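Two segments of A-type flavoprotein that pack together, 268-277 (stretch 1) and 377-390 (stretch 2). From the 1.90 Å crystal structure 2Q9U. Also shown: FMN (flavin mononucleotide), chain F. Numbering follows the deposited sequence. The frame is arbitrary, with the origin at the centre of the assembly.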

# COMPACT_ATOMS: atom_id res chain seq x y z
N GLY A 268 -3.82 10.93 -18.07
CA GLY A 268 -2.74 10.31 -18.86
C GLY A 268 -2.18 11.10 -20.03
O GLY A 268 -1.23 10.65 -20.67
N THR A 269 -2.73 12.28 -20.33
CA THR A 269 -2.18 13.07 -21.45
C THR A 269 -0.82 13.71 -21.11
O THR A 269 0.07 13.76 -21.96
CB THR A 269 -3.16 14.11 -22.04
OG1 THR A 269 -3.40 15.15 -21.09
CG2 THR A 269 -4.50 13.44 -22.45
N THR A 270 -0.68 14.19 -19.87
CA THR A 270 0.62 14.70 -19.39
C THR A 270 1.65 13.55 -19.40
O THR A 270 2.83 13.74 -19.74
CB THR A 270 0.56 15.36 -17.99
OG1 THR A 270 -0.42 16.40 -17.98
CG2 THR A 270 1.91 15.97 -17.63
N HIS A 271 1.19 12.36 -19.02
CA HIS A 271 2.01 11.14 -19.14
C HIS A 271 2.48 10.82 -20.57
O HIS A 271 3.67 10.53 -20.79
CB HIS A 271 1.27 9.93 -18.56
CG HIS A 271 2.06 8.67 -18.63
ND1 HIS A 271 2.95 8.30 -17.64
CD2 HIS A 271 2.17 7.73 -19.61
CE1 HIS A 271 3.54 7.17 -17.99
NE2 HIS A 271 3.08 6.81 -19.18
N ARG A 272 1.59 10.87 -21.55
CA ARG A 272 1.98 10.60 -22.94
C ARG A 272 2.98 11.65 -23.48
O ARG A 272 3.93 11.31 -24.19
CB ARG A 272 0.77 10.54 -23.88
CG ARG A 272 1.14 10.23 -25.35
CD ARG A 272 1.55 8.77 -25.49
NE ARG A 272 2.16 8.40 -26.78
CZ ARG A 272 3.40 8.69 -27.17
NH1 ARG A 272 4.22 9.42 -26.43
NH2 ARG A 272 3.82 8.25 -28.35
N MET A 273 2.77 12.91 -23.13
CA MET A 273 3.74 13.94 -23.52
C MET A 273 5.09 13.68 -22.86
O MET A 273 6.16 13.89 -23.48
CB MET A 273 3.24 15.32 -23.16
CG MET A 273 2.06 15.75 -23.96
SD MET A 273 2.59 16.31 -25.58
CE MET A 273 3.10 17.98 -25.10
N ALA A 274 5.06 13.22 -21.61
CA ALA A 274 6.28 12.84 -20.89
C ALA A 274 7.04 11.78 -21.64
O ALA A 274 8.28 11.86 -21.72
CB ALA A 274 5.97 12.36 -19.45
N LEU A 275 6.33 10.79 -22.19
CA LEU A 275 7.01 9.72 -22.93
C LEU A 275 7.71 10.26 -24.19
O LEU A 275 8.81 9.82 -24.55
CB LEU A 275 6.03 8.59 -23.30
CG LEU A 275 5.54 7.67 -22.17
CD1 LEU A 275 4.37 6.80 -22.67
CD2 LEU A 275 6.70 6.79 -21.64
N ALA A 276 7.06 11.18 -24.90
CA ALA A 276 7.66 11.78 -26.10
C ALA A 276 8.91 12.59 -25.74
O ALA A 276 9.94 12.52 -26.43
CB ALA A 276 6.62 12.69 -26.84
N LEU A 277 8.81 13.38 -24.68
CA LEU A 277 9.95 14.14 -24.17
C LEU A 277 11.11 13.20 -23.84
O LEU A 277 12.27 13.47 -24.14
CB LEU A 277 9.56 14.97 -22.95
CG LEU A 277 10.66 15.91 -22.45
CD1 LEU A 277 10.13 17.32 -22.33
CD2 LEU A 277 11.18 15.47 -21.12
N GLY A 377 7.68 26.50 -20.72
CA GLY A 377 7.44 25.07 -20.81
C GLY A 377 6.54 24.69 -21.98
O GLY A 377 6.50 25.37 -23.03
N ILE A 378 5.83 23.58 -21.83
CA ILE A 378 4.82 23.19 -22.81
C ILE A 378 3.52 22.99 -22.06
O ILE A 378 3.47 22.24 -21.10
CB ILE A 378 5.19 21.91 -23.60
CG1 ILE A 378 6.43 22.16 -24.48
CG2 ILE A 378 4.00 21.44 -24.43
CD1 ILE A 378 7.06 20.92 -25.02
N THR A 379 2.48 23.71 -22.46
CA THR A 379 1.15 23.50 -21.91
C THR A 379 0.16 23.32 -23.06
O THR A 379 0.42 23.73 -24.20
CB THR A 379 0.70 24.66 -20.99
OG1 THR A 379 0.71 25.89 -21.73
CG2 THR A 379 1.65 24.81 -19.84
N PHE A 380 -0.95 22.68 -22.75
CA PHE A 380 -1.97 22.41 -23.74
C PHE A 380 -3.29 22.13 -23.04
O PHE A 380 -3.31 21.64 -21.91
CB PHE A 380 -1.57 21.22 -24.64
CG PHE A 380 -1.28 19.96 -23.87
CD1 PHE A 380 -0.03 19.78 -23.26
CD2 PHE A 380 -2.25 18.97 -23.74
CE1 PHE A 380 0.25 18.62 -22.53
CE2 PHE A 380 -2.00 17.81 -23.04
CZ PHE A 380 -0.75 17.63 -22.42
N LYS A 381 -4.38 22.44 -23.72
CA LYS A 381 -5.72 22.20 -23.21
C LYS A 381 -6.29 20.82 -23.52
O LYS A 381 -6.50 20.47 -24.64
CB LYS A 381 -6.67 23.34 -23.61
CG LYS A 381 -8.09 23.09 -23.37
CD LYS A 381 -8.95 24.15 -24.03
CE LYS A 381 -8.47 25.51 -23.74
NZ LYS A 381 -9.57 26.42 -23.32
N PHE A 382 -6.46 20.04 -22.47
CA PHE A 382 -7.11 18.74 -22.47
C PHE A 382 -6.36 17.57 -23.07
O PHE A 382 -6.15 16.61 -22.41
CB PHE A 382 -8.54 18.82 -22.96
CG PHE A 382 -9.48 19.29 -21.93
CD1 PHE A 382 -9.60 18.62 -20.74
CD2 PHE A 382 -10.19 20.44 -22.11
CE1 PHE A 382 -10.41 19.07 -19.79
CE2 PHE A 382 -11.04 20.87 -21.14
CZ PHE A 382 -11.14 20.19 -19.98
N ASN A 383 -5.96 17.69 -24.33
CA ASN A 383 -5.39 16.57 -25.04
C ASN A 383 -4.18 16.91 -25.90
O ASN A 383 -4.05 18.01 -26.32
CB ASN A 383 -6.51 16.00 -25.86
CG ASN A 383 -6.26 14.61 -26.32
OD1 ASN A 383 -5.29 13.99 -25.99
ND2 ASN A 383 -7.16 14.11 -27.10
N TYR A 384 -3.29 15.95 -26.10
CA TYR A 384 -2.13 16.10 -26.97
C TYR A 384 -2.55 15.81 -28.43
O TYR A 384 -3.64 15.26 -28.68
CB TYR A 384 -1.00 15.15 -26.54
CG TYR A 384 -1.40 13.70 -26.54
CD1 TYR A 384 -1.35 12.94 -27.72
CD2 TYR A 384 -1.84 13.08 -25.37
CE1 TYR A 384 -1.73 11.62 -27.74
CE2 TYR A 384 -2.23 11.77 -25.38
CZ TYR A 384 -2.18 11.04 -26.57
OH TYR A 384 -2.56 9.73 -26.58
N THR A 385 -1.68 16.19 -29.36
CA THR A 385 -1.80 15.88 -30.79
C THR A 385 -0.45 15.39 -31.24
O THR A 385 0.52 15.57 -30.52
CB THR A 385 -2.10 17.14 -31.61
OG1 THR A 385 -1.09 18.13 -31.36
CG2 THR A 385 -3.46 17.70 -31.26
N GLU A 386 -0.37 14.77 -32.41
CA GLU A 386 0.95 14.48 -32.98
C GLU A 386 1.91 15.66 -33.02
O GLU A 386 3.11 15.48 -32.81
CB GLU A 386 0.83 13.86 -34.36
CG GLU A 386 0.50 12.38 -34.27
CD GLU A 386 0.88 11.65 -35.52
OE1 GLU A 386 0.80 12.25 -36.61
OE2 GLU A 386 1.27 10.47 -35.41
N GLU A 387 1.40 16.86 -33.29
CA GLU A 387 2.24 18.05 -33.33
C GLU A 387 2.82 18.37 -31.95
O GLU A 387 4.00 18.73 -31.84
CB GLU A 387 1.47 19.26 -33.87
N LEU A 388 1.98 18.25 -30.92
CA LEU A 388 2.40 18.46 -29.53
C LEU A 388 3.42 17.41 -29.07
O LEU A 388 4.39 17.77 -28.41
CB LEU A 388 1.21 18.51 -28.58
CG LEU A 388 0.55 19.88 -28.38
CD1 LEU A 388 -0.88 19.68 -27.84
CD2 LEU A 388 1.36 20.78 -27.44
N LEU A 389 3.21 16.14 -29.40
CA LEU A 389 4.21 15.10 -29.13
C LEU A 389 5.59 15.40 -29.77
O LEU A 389 6.63 15.18 -29.15
CB LEU A 389 3.70 13.73 -29.63
CG LEU A 389 2.42 13.20 -28.96
CD1 LEU A 389 2.03 11.88 -29.59
CD2 LEU A 389 2.65 13.02 -27.44
N GLU A 390 5.57 15.89 -31.00
CA GLU A 390 6.79 16.32 -31.68
C GLU A 390 7.47 17.47 -30.94
O GLU A 390 8.69 17.48 -30.78
CB GLU A 390 6.47 16.72 -33.13
CG GLU A 390 7.70 17.18 -33.87
CD GLU A 390 7.43 17.47 -35.33
OE1 GLU A 390 6.50 18.24 -35.62
OE2 GLU A 390 8.16 16.91 -36.18
N1 FMN F . -8.06 22.52 -15.26
C2 FMN F . -7.77 23.82 -14.99
O2 FMN F . -7.36 24.56 -15.90
N3 FMN F . -7.97 24.33 -13.72
C4 FMN F . -8.42 23.52 -12.68
O4 FMN F . -8.44 24.00 -11.55
C4A FMN F . -8.71 22.17 -12.95
N5 FMN F . -9.20 21.31 -11.96
C5A FMN F . -9.48 19.99 -12.29
C6 FMN F . -9.96 19.12 -11.32
C7 FMN F . -10.25 17.77 -11.62
C7M FMN F . -10.96 16.94 -10.59
C8 FMN F . -10.05 17.30 -12.92
C8M FMN F . -10.24 15.84 -13.27
C9 FMN F . -9.57 18.17 -13.90
C9A FMN F . -9.28 19.51 -13.59
N10 FMN F . -8.79 20.37 -14.57
C10 FMN F . -8.53 21.69 -14.26
C1' FMN F . -8.56 19.92 -15.98
C2' FMN F . -7.29 19.09 -16.13
O2' FMN F . -6.11 19.86 -15.91
C3' FMN F . -7.38 18.44 -17.51
O3' FMN F . -8.34 17.40 -17.43
C4' FMN F . -6.08 17.85 -18.03
O4' FMN F . -6.23 17.52 -19.40
C5' FMN F . -5.70 16.58 -17.27
O5' FMN F . -4.38 16.21 -17.64
P FMN F . -3.98 14.67 -17.58
O1P FMN F . -2.47 14.63 -17.64
O2P FMN F . -4.51 14.12 -16.28
O3P FMN F . -4.58 13.89 -18.74

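Stretch 1 is a loop residue, Gly 268, followed by a helix from Thr 269 that continues beyond Leu 277. Stretch 2 begins with a weakly bonded strand at about 378-381, turns through Phe 382 to Thr 385, and enters a second helix at Glu 386. The first helix runs at 143° to the strand and at 49° to the second helix, with axes 10.8 Å and 9.4 Å apart at closest approach. The backbones come near at two places: Thr 269 CA lies 6.0 Å from Asn 383 CA, and Ala 276 CA lies 5.7 Å from Leu 389 CA. No hydrogen bond crosses between the stretches. The contact, 556 Å² in all, rests on side-chain packing.

Met 273 is the centre of it and has the largest covered area. Its CA-to-CB bond points sideways, but chi1, chi2 and chi3 are all m, and this folded shape brings its end nearer stretch 2. Met 273 CE reaches Ile 378 CG2 at 3.6 Å. Met 273 CG lies 3.7 Å from Phe 380 CE1. Met 273 SD lies 5.0 Å from the Phe 380 ring centroid, oblique to the ring, at 30° from the normal. Met 273 SD also touches Leu 389 CD2 at 3.8 Å and Tyr 384 CB at 3.9 Å. One flexible apolar chain thus joins strand, turn and helix.

Arg 272 and Tyr 384 pair through carbon. Arg 272 has chi1 t and chi2 p, and its CG lies over the Tyr 384 ring face, 3.8 Å from the centroid and 20° off the normal. This is a CH-pi contact: the aliphatic part of Arg 272 lies against the pi cloud. Tyr 384 has chi1 p, and its CA-to-CB bond points toward stretch 1. Leu 389, with chi1 m and chi2 t, places CD2 3.8 Å from Arg 272 CG and also over one face of the guanidinium. That face is flat and poorly hydrated, so it tolerates an apolar neighbour.

Ala 276 points toward stretch 2. Its small side chain suits the close approach of the helices: Ala 276 CB is 3.4 Å from Leu 389 O and 4.0 Å from Leu 389 CD2.

Thr 269 links the packing to the flavin. With chi1 p, its OG1 donates to FMN O3P at 2.9 Å, and Thr 269 N donates to the same oxygen, also at 2.9 Å. OG1 meets the edge of the Phe 380 ring, 3.6 Å from CE2, while Thr 269 CB meets the edge of the Tyr 384 ring, 3.7 Å from CD2. The CA-to-CB bond of Thr 270 points away from stretch 2. Its chi1 is m, and OG1 donates to FMN O1P at 2.7 Å, joined by Thr 270 N at 2.9 Å. Gly 268 has phi 90°; a CB there would jam against the preceding carbonyl oxygen.

Thr 385 caps the second helix: its OG1 accepts from Leu 388 N at 3.1 Å, with chi1 p.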